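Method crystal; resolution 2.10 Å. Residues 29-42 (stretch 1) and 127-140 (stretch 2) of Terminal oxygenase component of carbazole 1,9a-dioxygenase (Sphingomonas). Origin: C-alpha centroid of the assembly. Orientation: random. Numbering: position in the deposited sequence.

Stretch 1 29-42: RNHWYPVRLSAEVA
Stretch 2, residues 127-140: YPVREEKGLVFLFV

The strongest side-chain polar contact is at the hairpin end of stretch 2, where Ser38 OG (chi1 m) donates to Glu131 OE2 at 2.6 Å; the extended Glu131 side chain (chi1 and chi2 t) starts sideways, but its end reaches the serine. The backbone adds a second tie here, Ser38 N to Gly134 O at 2.8 Å and 170°.

The central rungs are the two bonds of the hydrogen-bonded pair Tyr33 and Leu138, whose CA atoms are 5.4 Å apart: Tyr33 N donates to Leu138 O at 2.9 Å, and Leu138 N returns to Tyr33 O at 2.8 Å. Next, Val35 N donates to Val136 O at 2.9 Å. Val35 itself leaves the extended conformation (phi/psi -124/-22), and the chain turns a corner at Arg36, resuming at -159/161. At the other end Asn30, with positive phi (73/42), directs its N to Val140 O at 2.5 Å, while Val140 N reaches His31 O at a longer 3.2 Å. The strand through Trp32 and Pro34 thus lies antiparallel beside the strand that begins at Leu135, the two N-to-C directions at 144° and the axes 4.3 Å apart at their closest; 1083 Å² is buried between the stretches. Between hydrogen-bonded rungs the chains draw together: CA of Trp32 lies 4.3 Å from CA of Phe139, and CA of Pro34 4.0 Å from CA of Phe137. This closeness brings CA-H groups onto carbonyls, with Trp32 CA 3.4 Å from Leu138 O, Phe137 CA 3.2 Å from Tyr33 O and Pro34 CA 3.4 Å from Val136 O. Proline has no amide hydrogen to donate, and Pro34 occupies a non-hydrogen-bonded position, where none is required.

Stretch 2 is itself a hairpin. Strand 129-132 pairs with the strand that begins at Leu135 through Arg130 N to Phe137 O (3.0 Å) and Phe137 N to Arg130 O (2.7 Å), and a type I' turn from Glu132 to Leu135 closes it, with Lys133 at 49/38 and Gly134 at 74/16.

On the face carrying Trp32, Pro34, Phe137 and Phe139, the indole (chi1 m, chi2 95°) reaches across the neighbouring strand to the far one. Arg130 CG covers one side of its six-membered ring, 3.7 Å from the centroid; Phe139 CB sits over the opposite side, 3.6 Å from that centroid and 7° off the normal. The Phe139 ring (chi1 t) turns its edge toward the indole's five-membered ring, centroids 5.0 Å apart and planes at 61°. Trp32 CH2 also meets Pro128 CB at 3.8 Å. Farther along, Pro34 CB lies over one face of the Phe137 ring (chi1 m), 3.9 Å from its centroid and 23° off the normal, a CH-pi contact.

On the face of Tyr33, Val136, Leu138 and Val140, Tyr33 CD2 is 4.5 Å from Val140 CG2. Val35 (chi1 m) points sideways, its CG2 lying 3.8 Å from Val136 CG1 and 4.0 Å from Leu138 CG. Beyond the corner, Leu37 CD2 touches Leu135 CD2 at 3.5 Å, although both CA-to-CB bonds point away from the opposing stretch.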

ATOM      1  N   ARG A  29       0.637 -19.609 -20.481  1.00 27.47           N
ATOM      2  CA  ARG A  29      -0.644 -20.299 -20.478  1.00 28.42           C
ATOM      3  C   ARG A  29      -0.543 -21.573 -21.316  1.00 28.73           C
ATOM      4  O   ARG A  29       0.308 -21.682 -22.208  1.00 27.49           O
ATOM      5  CB  ARG A  29      -1.732 -19.374 -21.041  1.00 28.11           C
ATOM      6  CG  ARG A  29      -3.163 -19.860 -20.800  1.00 31.77           C
ATOM      7  CD  ARG A  29      -4.210 -18.851 -21.301  1.00 30.50           C
ATOM      8  NE  ARG A  29      -5.571 -19.315 -21.035  1.00 32.75           N
ATOM      9  CZ  ARG A  29      -6.108 -19.427 -19.821  1.00 35.45           C
ATOM     10  NH1 ARG A  29      -5.407 -19.103 -18.739  1.00 33.50           N
ATOM     11  NH2 ARG A  29      -7.349 -19.884 -19.683  1.00 34.45           N
ATOM     12  N   ASN A  30      -1.411 -22.537 -21.015  1.00 29.02           N
ATOM     13  CA  ASN A  30      -1.449 -23.821 -21.715  1.00 28.85           C
ATOM     14  C   ASN A  30      -0.279 -24.750 -21.370  1.00 29.05           C
ATOM     15  O   ASN A  30       0.291 -25.408 -22.239  1.00 29.26           O
ATOM     16  CB  ASN A  30      -1.531 -23.593 -23.228  1.00 28.98           C
ATOM     17  CG  ASN A  30      -2.817 -22.884 -23.635  1.00 31.21           C
ATOM     18  OD1 ASN A  30      -3.916 -23.343 -23.316  1.00 29.87           O
ATOM     19  ND2 ASN A  30      -2.685 -21.761 -24.333  1.00 29.54           N
ATOM     20  N   HIS A  31       0.060 -24.803 -20.083  1.00 27.67           N
ATOM     21  CA  HIS A  31       1.134 -25.654 -19.581  1.00 26.33           C
ATOM     22  C   HIS A  31       0.722 -26.208 -18.217  1.00 26.75           C
ATOM     23  O   HIS A  31      -0.166 -25.652 -17.560  1.00 25.75           O
ATOM     24  CB  HIS A  31       2.429 -24.851 -19.408  1.00 25.64           C
ATOM     25  CG  HIS A  31       3.101 -24.483 -20.695  1.00 25.67           C
ATOM     26  ND1 HIS A  31       3.922 -25.353 -21.382  1.00 27.29           N
ATOM     27  CD2 HIS A  31       3.097 -23.331 -21.405  1.00 25.27           C
ATOM     28  CE1 HIS A  31       4.397 -24.751 -22.457  1.00 27.21           C
ATOM     29  NE2 HIS A  31       3.912 -23.521 -22.495  1.00 26.19           N
ATOM     30  N   TRP A  32       1.371 -27.295 -17.801  1.00 26.44           N
ATOM     31  CA  TRP A  32       1.105 -27.912 -16.504  1.00 26.85           C
ATOM     32  C   TRP A  32       1.990 -27.249 -15.459  1.00 26.60           C
ATOM     33  O   TRP A  32       3.147 -26.929 -15.728  1.00 26.57           O
ATOM     34  CB  TRP A  32       1.429 -29.414 -16.513  1.00 27.50           C
ATOM     35  CG  TRP A  32       0.502 -30.262 -17.324  1.00 28.62           C
ATOM     36  CD1 TRP A  32       0.669 -30.657 -18.619  1.00 30.34           C
ATOM     37  CD2 TRP A  32      -0.733 -30.839 -16.883  1.00 29.23           C
ATOM     38  NE1 TRP A  32      -0.382 -31.449 -19.013  1.00 30.85           N
ATOM     39  CE2 TRP A  32      -1.257 -31.578 -17.966  1.00 30.50           C
ATOM     40  CE3 TRP A  32      -1.446 -30.804 -15.677  1.00 28.39           C
ATOM     41  CZ2 TRP A  32      -2.467 -32.280 -17.880  1.00 30.36           C
ATOM     42  CZ3 TRP A  32      -2.651 -31.502 -15.590  1.00 28.57           C
ATOM     43  CH2 TRP A  32      -3.147 -32.230 -16.687  1.00 30.69           C
ATOM     44  N   TYR A  33       1.442 -27.062 -14.266  1.00 25.69           N
ATOM     45  CA  TYR A  33       2.164 -26.448 -13.163  1.00 25.64           C
ATOM     46  C   TYR A  33       1.830 -27.166 -11.862  1.00 25.71           C
ATOM     47  O   TYR A  33       0.669 -27.465 -11.595  1.00 26.18           O
ATOM     48  CB  TYR A  33       1.756 -24.980 -13.002  1.00 25.38           C
ATOM     49  CG  TYR A  33       2.210 -24.057 -14.112  1.00 27.69           C
ATOM     50  CD1 TYR A  33       3.493 -23.501 -14.106  1.00 24.90           C
ATOM     51  CD2 TYR A  33       1.353 -23.728 -15.161  1.00 26.43           C
ATOM     52  CE1 TYR A  33       3.907 -22.635 -15.119  1.00 27.15           C
ATOM     53  CE2 TYR A  33       1.753 -22.868 -16.177  1.00 27.53           C
ATOM     54  CZ  TYR A  33       3.031 -22.325 -16.149  1.00 27.97           C
ATOM     55  OH  TYR A  33       3.422 -21.475 -17.153  1.00 26.47           O
ATOM     56  N   PRO A  34       2.847 -27.466 -11.042  1.00 26.03           N
ATOM     57  CA  PRO A  34       2.597 -28.141  -9.765  1.00 26.81           C
ATOM     58  C   PRO A  34       2.166 -27.040  -8.794  1.00 27.26           C
ATOM     59  O   PRO A  34       2.724 -25.943  -8.823  1.00 28.42           O
ATOM     60  CB  PRO A  34       3.961 -28.729  -9.418  1.00 26.08           C
ATOM     61  CG  PRO A  34       4.913 -27.702  -9.966  1.00 26.06           C
ATOM     62  CD  PRO A  34       4.293 -27.358 -11.313  1.00 26.64           C
ATOM     63  N   VAL A  35       1.185 -27.309  -7.940  1.00 28.00           N
ATOM     64  CA  VAL A  35       0.720 -26.278  -7.018  1.00 29.58           C
ATOM     65  C   VAL A  35       0.771 -26.646  -5.544  1.00 31.40           C
ATOM     66  O   VAL A  35       0.805 -25.764  -4.683  1.00 29.39           O
ATOM     67  CB  VAL A  35      -0.727 -25.852  -7.341  1.00 30.57           C
ATOM     68  CG1 VAL A  35      -0.793 -25.270  -8.741  1.00 32.52           C
ATOM     69  CG2 VAL A  35      -1.664 -27.050  -7.219  1.00 30.88           C
ATOM     70  N   ARG A  36       0.787 -27.941  -5.248  1.00 30.65           N
ATOM     71  CA  ARG A  36       0.800 -28.374  -3.858  1.00 33.06           C
ATOM     72  C   ARG A  36       1.320 -29.811  -3.749  1.00 33.54           C
ATOM     73  O   ARG A  36       1.341 -30.555  -4.735  1.00 31.68           O
ATOM     74  CB  ARG A  36      -0.634 -28.287  -3.309  1.00 36.29           C
ATOM     75  CG  ARG A  36      -0.764 -27.858  -1.857  1.00 41.53           C
ATOM     76  CD  ARG A  36      -1.239 -26.416  -1.705  1.00 39.42           C
ATOM     77  NE  ARG A  36      -0.209 -25.457  -2.077  1.00 45.45           N
ATOM     78  CZ  ARG A  36      -0.328 -24.139  -1.960  1.00 45.68           C
ATOM     79  NH1 ARG A  36      -1.441 -23.602  -1.474  1.00 45.66           N
ATOM     80  NH2 ARG A  36       0.670 -23.352  -2.334  1.00 48.81           N
ATOM     81  N   LEU A  37       1.758 -30.192  -2.553  1.00 32.73           N
ATOM     82  CA  LEU A  37       2.234 -31.550  -2.321  1.00 34.74           C
ATOM     83  C   LEU A  37       0.986 -32.404  -2.105  1.00 34.39           C
ATOM     84  O   LEU A  37       0.014 -31.936  -1.514  1.00 32.65           O
ATOM     85  CB  LEU A  37       3.123 -31.601  -1.073  1.00 34.55           C
ATOM     86  CG  LEU A  37       4.346 -30.680  -1.074  1.00 35.27           C
ATOM     87  CD1 LEU A  37       5.058 -30.756   0.265  1.00 34.99           C
ATOM     88  CD2 LEU A  37       5.280 -31.077  -2.203  1.00 36.23           C
ATOM     89  N   SER A  38       1.007 -33.645  -2.585  1.00 35.27           N
ATOM     90  CA  SER A  38      -0.140 -34.539  -2.436  1.00 36.70           C
ATOM     91  C   SER A  38      -0.693 -34.574  -1.014  1.00 37.41           C
ATOM     92  O   SER A  38      -1.907 -34.545  -0.810  1.00 37.46           O
ATOM     93  CB  SER A  38       0.229 -35.964  -2.862  1.00 37.53           C
ATOM     94  OG  SER A  38       0.424 -36.051  -4.260  1.00 37.64           O
ATOM     95  N   ALA A  39       0.203 -34.633  -0.035  1.00 37.78           N
ATOM     96  CA  ALA A  39      -0.187 -34.691   1.369  1.00 38.54           C
ATOM     97  C   ALA A  39      -0.990 -33.477   1.832  1.00 38.98           C
ATOM     98  O   ALA A  39      -1.735 -33.562   2.808  1.00 39.79           O
ATOM     99  CB  ALA A  39       1.056 -34.855   2.248  1.00 39.04           C
ATOM    100  N   GLU A  40      -0.839 -32.350   1.140  1.00 37.58           N
ATOM    101  CA  GLU A  40      -1.550 -31.130   1.514  1.00 36.45           C
ATOM    102  C   GLU A  40      -2.974 -31.104   0.974  1.00 35.55           C
ATOM    103  O   GLU A  40      -3.776 -30.256   1.360  1.00 36.48           O
ATOM    104  CB  GLU A  40      -0.794 -29.903   1.003  1.00 37.83           C
ATOM    105  CG  GLU A  40       0.603 -29.753   1.570  1.00 38.26           C
ATOM    106  CD  GLU A  40       1.345 -28.576   0.967  1.00 39.83           C
ATOM    107  OE1 GLU A  40       1.546 -28.570  -0.265  1.00 38.31           O
ATOM    108  OE2 GLU A  40       1.728 -27.656   1.721  1.00 41.97           O
ATOM    109  N   VAL A  41      -3.277 -32.026   0.069  1.00 34.84           N
ATOM    110  CA  VAL A  41      -4.605 -32.113  -0.523  1.00 34.74           C
ATOM    111  C   VAL A  41      -5.231 -33.419  -0.035  1.00 35.23           C
ATOM    112  O   VAL A  41      -5.174 -34.441  -0.716  1.00 34.28           O
ATOM    113  CB  VAL A  41      -4.522 -32.115  -2.066  1.00 34.62           C
ATOM    114  CG1 VAL A  41      -5.917 -32.016  -2.664  1.00 32.82           C
ATOM    115  CG2 VAL A  41      -3.648 -30.950  -2.541  1.00 33.80           C
ATOM    116  N   ALA A  42      -5.824 -33.371   1.154  1.00 36.21           N
ATOM    117  CA  ALA A  42      -6.429 -34.550   1.763  1.00 37.53           C
ATOM    118  C   ALA A  42      -7.881 -34.800   1.370  1.00 37.40           C
ATOM    119  O   ALA A  42      -8.570 -33.915   0.861  1.00 36.32           O
ATOM    120  CB  ALA A  42      -6.313 -34.454   3.285  1.00 37.43           C
ATOM    121  N   TYR A 127     -10.179 -27.468 -13.846  1.00 31.20           N
ATOM    122  CA  TYR A 127      -8.802 -27.537 -14.317  1.00 30.70           C
ATOM    123  C   TYR A 127      -8.331 -28.979 -14.379  1.00 31.05           C
ATOM    124  O   TYR A 127      -8.486 -29.731 -13.414  1.00 31.46           O
ATOM    125  CB  TYR A 127      -7.859 -26.769 -13.382  1.00 30.24           C
ATOM    126  CG  TYR A 127      -8.087 -25.274 -13.318  1.00 29.59           C
ATOM    127  CD1 TYR A 127      -9.215 -24.747 -12.694  1.00 30.04           C
ATOM    128  CD2 TYR A 127      -7.159 -24.385 -13.871  1.00 29.44           C
ATOM    129  CE1 TYR A 127      -9.418 -23.372 -12.616  1.00 30.88           C
ATOM    130  CE2 TYR A 127      -7.352 -23.008 -13.801  1.00 30.13           C
ATOM    131  CZ  TYR A 127      -8.482 -22.508 -13.173  1.00 29.98           C
ATOM    132  OH  TYR A 127      -8.683 -21.151 -13.104  1.00 30.62           O
ATOM    133  N   PRO A 128      -7.763 -29.395 -15.523  1.00 30.57           N
ATOM    134  CA  PRO A 128      -7.289 -30.776 -15.601  1.00 31.51           C
ATOM    135  C   PRO A 128      -6.264 -30.989 -14.491  1.00 33.19           C
ATOM    136  O   PRO A 128      -5.502 -30.077 -14.154  1.00 31.85           O
ATOM    137  CB  PRO A 128      -6.673 -30.850 -16.992  1.00 30.85           C
ATOM    138  CG  PRO A 128      -7.562 -29.933 -17.784  1.00 30.49           C
ATOM    139  CD  PRO A 128      -7.712 -28.745 -16.843  1.00 30.41           C
ATOM    140  N   VAL A 129      -6.255 -32.189 -13.920  1.00 33.39           N
ATOM    141  CA  VAL A 129      -5.336 -32.506 -12.839  1.00 34.01           C
ATOM    142  C   VAL A 129      -4.517 -33.759 -13.123  1.00 34.85           C
ATOM    143  O   VAL A 129      -4.998 -34.697 -13.757  1.00 35.26           O
ATOM    144  CB  VAL A 129      -6.098 -32.739 -11.516  1.00 34.12           C
ATOM    145  CG1 VAL A 129      -5.112 -33.036 -10.394  1.00 32.18           C
ATOM    146  CG2 VAL A 129      -6.946 -31.521 -11.179  1.00 32.61           C
ATOM    147  N   ARG A 130      -3.273 -33.749 -12.655  1.00 35.40           N
ATOM    148  CA  ARG A 130      -2.361 -34.880 -12.783  1.00 36.81           C
ATOM    149  C   ARG A 130      -1.633 -34.925 -11.451  1.00 37.55           C
ATOM    150  O   ARG A 130      -1.208 -33.892 -10.936  1.00 38.47           O
ATOM    151  CB  ARG A 130      -1.342 -34.675 -13.908  1.00 38.23           C
ATOM    152  CG  ARG A 130      -1.863 -34.934 -15.322  1.00 42.30           C
ATOM    153  CD  ARG A 130      -2.257 -36.394 -15.533  1.00 45.18           C
ATOM    154  NE  ARG A 130      -1.132 -37.314 -15.356  1.00 49.25           N
ATOM    155  CZ  ARG A 130      -0.192 -37.551 -16.270  1.00 50.19           C
ATOM    156  NH1 ARG A 130      -0.230 -36.938 -17.450  1.00 51.51           N
ATOM    157  NH2 ARG A 130       0.789 -38.406 -16.005  1.00 49.54           N
ATOM    158  N   GLU A 131      -1.498 -36.113 -10.882  1.00 36.70           N
ATOM    159  CA  GLU A 131      -0.814 -36.248  -9.610  1.00 37.43           C
ATOM    160  C   GLU A 131       0.310 -37.257  -9.775  1.00 37.80           C
ATOM    161  O   GLU A 131       0.068 -38.444  -9.987  1.00 37.76           O
ATOM    162  CB  GLU A 131      -1.811 -36.689  -8.539  1.00 36.98           C
ATOM    163  CG  GLU A 131      -1.241 -36.829  -7.150  1.00 38.81           C
ATOM    164  CD  GLU A 131      -2.332 -36.882  -6.102  1.00 38.81           C
ATOM    165  OE1 GLU A 131      -3.448 -37.322  -6.443  1.00 39.11           O
ATOM    166  OE2 GLU A 131      -2.077 -36.494  -4.945  1.00 38.56           O
ATOM    167  N   GLU A 132       1.542 -36.770  -9.700  1.00 38.57           N
ATOM    168  CA  GLU A 132       2.714 -37.620  -9.862  1.00 38.16           C
ATOM    169  C   GLU A 132       3.828 -37.170  -8.935  1.00 37.93           C
ATOM    170  O   GLU A 132       3.934 -35.987  -8.597  1.00 37.15           O
ATOM    171  CB  GLU A 132       3.240 -37.551 -11.299  1.00 40.85           C
ATOM    172  CG  GLU A 132       2.222 -37.833 -12.397  1.00 44.95           C
ATOM    173  CD  GLU A 132       1.730 -39.263 -12.392  1.00 48.86           C
ATOM    174  OE1 GLU A 132       2.550 -40.174 -12.151  1.00 49.56           O
ATOM    175  OE2 GLU A 132       0.525 -39.479 -12.641  1.00 52.42           O
ATOM    176  N   LYS A 133       4.664 -38.122  -8.535  1.00 36.69           N
ATOM    177  CA  LYS A 133       5.805 -37.844  -7.676  1.00 35.34           C
ATOM    178  C   LYS A 133       5.482 -37.004  -6.450  1.00 34.84           C
ATOM    179  O   LYS A 133       6.278 -36.155  -6.051  1.00 35.34           O
ATOM    180  CB  LYS A 133       6.898 -37.154  -8.494  1.00 35.42           C
ATOM    181  CG  LYS A 133       7.373 -37.968  -9.679  1.00 36.07           C
ATOM    182  CD  LYS A 133       7.895 -39.326  -9.221  1.00 37.25           C
ATOM    183  CE  LYS A 133       8.317 -40.190 -10.395  1.00 37.01           C
ATOM    184  NZ  LYS A 133       8.792 -41.524  -9.933  1.00 38.42           N
ATOM    185  N   GLY A 134       4.316 -37.242  -5.859  1.00 34.26           N
ATOM    186  CA  GLY A 134       3.925 -36.509  -4.669  1.00 34.16           C
ATOM    187  C   GLY A 134       3.497 -35.072  -4.913  1.00 34.50           C
ATOM    188  O   GLY A 134       3.411 -34.284  -3.974  1.00 35.12           O
ATOM    189  N   LEU A 135       3.217 -34.732  -6.165  1.00 33.79           N
ATOM    190  CA  LEU A 135       2.799 -33.374  -6.502  1.00 34.17           C
ATOM    191  C   LEU A 135       1.491 -33.347  -7.277  1.00 33.27           C
ATOM    192  O   LEU A 135       1.202 -34.247  -8.064  1.00 32.53           O
ATOM    193  CB  LEU A 135       3.871 -32.682  -7.350  1.00 32.32           C
ATOM    194  CG  LEU A 135       5.226 -32.380  -6.716  1.00 31.88           C
ATOM    195  CD1 LEU A 135       6.217 -31.995  -7.808  1.00 30.86           C
ATOM    196  CD2 LEU A 135       5.077 -31.263  -5.692  1.00 30.74           C
ATOM    197  N   VAL A 136       0.700 -32.308  -7.045  1.00 33.72           N
ATOM    198  CA  VAL A 136      -0.555 -32.144  -7.763  1.00 33.66           C
ATOM    199  C   VAL A 136      -0.329 -31.074  -8.828  1.00 32.32           C
ATOM    200  O   VAL A 136      -0.066 -29.914  -8.505  1.00 33.98           O
ATOM    201  CB  VAL A 136      -1.701 -31.701  -6.818  1.00 35.63           C
ATOM    202  CG1 VAL A 136      -1.238 -30.557  -5.937  1.00 41.28           C
ATOM    203  CG2 VAL A 136      -2.911 -31.255  -7.634  1.00 34.94           C
ATOM    204  N   PHE A 137      -0.407 -31.474 -10.094  1.00 30.64           N
ATOM    205  CA  PHE A 137      -0.226 -30.552 -11.213  1.00 30.83           C
ATOM    206  C   PHE A 137      -1.574 -30.126 -11.786  1.00 31.41           C
ATOM    207  O   PHE A 137      -2.500 -30.936 -11.888  1.00 30.22           O
ATOM    208  CB  PHE A 137       0.566 -31.203 -12.348  1.00 29.90           C
ATOM    209  CG  PHE A 137       1.996 -31.503 -12.013  1.00 31.91           C
ATOM    210  CD1 PHE A 137       2.330 -32.617 -11.247  1.00 31.34           C
ATOM    211  CD2 PHE A 137       3.015 -30.688 -12.495  1.00 30.65           C
ATOM    212  CE1 PHE A 137       3.662 -32.919 -10.970  1.00 32.97           C
ATOM    213  CE2 PHE A 137       4.351 -30.977 -12.224  1.00 33.25           C
ATOM    214  CZ  PHE A 137       4.676 -32.097 -11.459  1.00 32.98           C
ATOM    215  N   LEU A 138      -1.677 -28.857 -12.164  1.00 29.67           N
ATOM    216  CA  LEU A 138      -2.895 -28.339 -12.769  1.00 29.53           C
ATOM    217  C   LEU A 138      -2.550 -27.828 -14.161  1.00 30.18           C
ATOM    218  O   LEU A 138      -1.463 -27.287 -14.373  1.00 30.69           O
ATOM    219  CB  LEU A 138      -3.466 -27.178 -11.959  1.00 28.99           C
ATOM    220  CG  LEU A 138      -3.855 -27.387 -10.498  1.00 31.17           C
ATOM    221  CD1 LEU A 138      -4.500 -26.106  -9.977  1.00 28.63           C
ATOM    222  CD2 LEU A 138      -4.811 -28.566 -10.369  1.00 27.53           C
ATOM    223  N   PHE A 139      -3.459 -28.009 -15.111  1.00 30.51           N
ATOM    224  CA  PHE A 139      -3.228 -27.494 -16.453  1.00 31.06           C
ATOM    225  C   PHE A 139      -3.993 -26.175 -16.540  1.00 31.56           C
ATOM    226  O   PHE A 139      -5.201 -26.136 -16.310  1.00 31.72           O
ATOM    227  CB  PHE A 139      -3.748 -28.455 -17.523  1.00 31.67           C
ATOM    228  CG  PHE A 139      -3.417 -28.026 -18.928  1.00 31.77           C
ATOM    229  CD1 PHE A 139      -2.133 -28.193 -19.435  1.00 30.94           C
ATOM    230  CD2 PHE A 139      -4.383 -27.422 -19.732  1.00 32.39           C
ATOM    231  CE1 PHE A 139      -1.807 -27.768 -20.722  1.00 32.21           C
ATOM    232  CE2 PHE A 139      -4.069 -26.992 -21.023  1.00 32.39           C
ATOM    233  CZ  PHE A 139      -2.775 -27.165 -21.519  1.00 32.68           C
ATOM    234  N   VAL A 140      -3.284 -25.095 -16.849  1.00 31.43           N
ATOM    235  CA  VAL A 140      -3.910 -23.787 -16.964  1.00 32.08           C
ATOM    236  C   VAL A 140      -3.907 -23.398 -18.432  1.00 33.93           C
ATOM    237  O   VAL A 140      -2.859 -23.092 -18.998  1.00 33.17           O
ATOM    238  CB  VAL A 140      -3.138 -22.718 -16.167  1.00 32.80           C
ATOM    239  CG1 VAL A 140      -3.836 -21.363 -16.299  1.00 30.70           C
ATOM    240  CG2 VAL A 140      -3.041 -23.130 -14.704  1.00 32.80           C
TER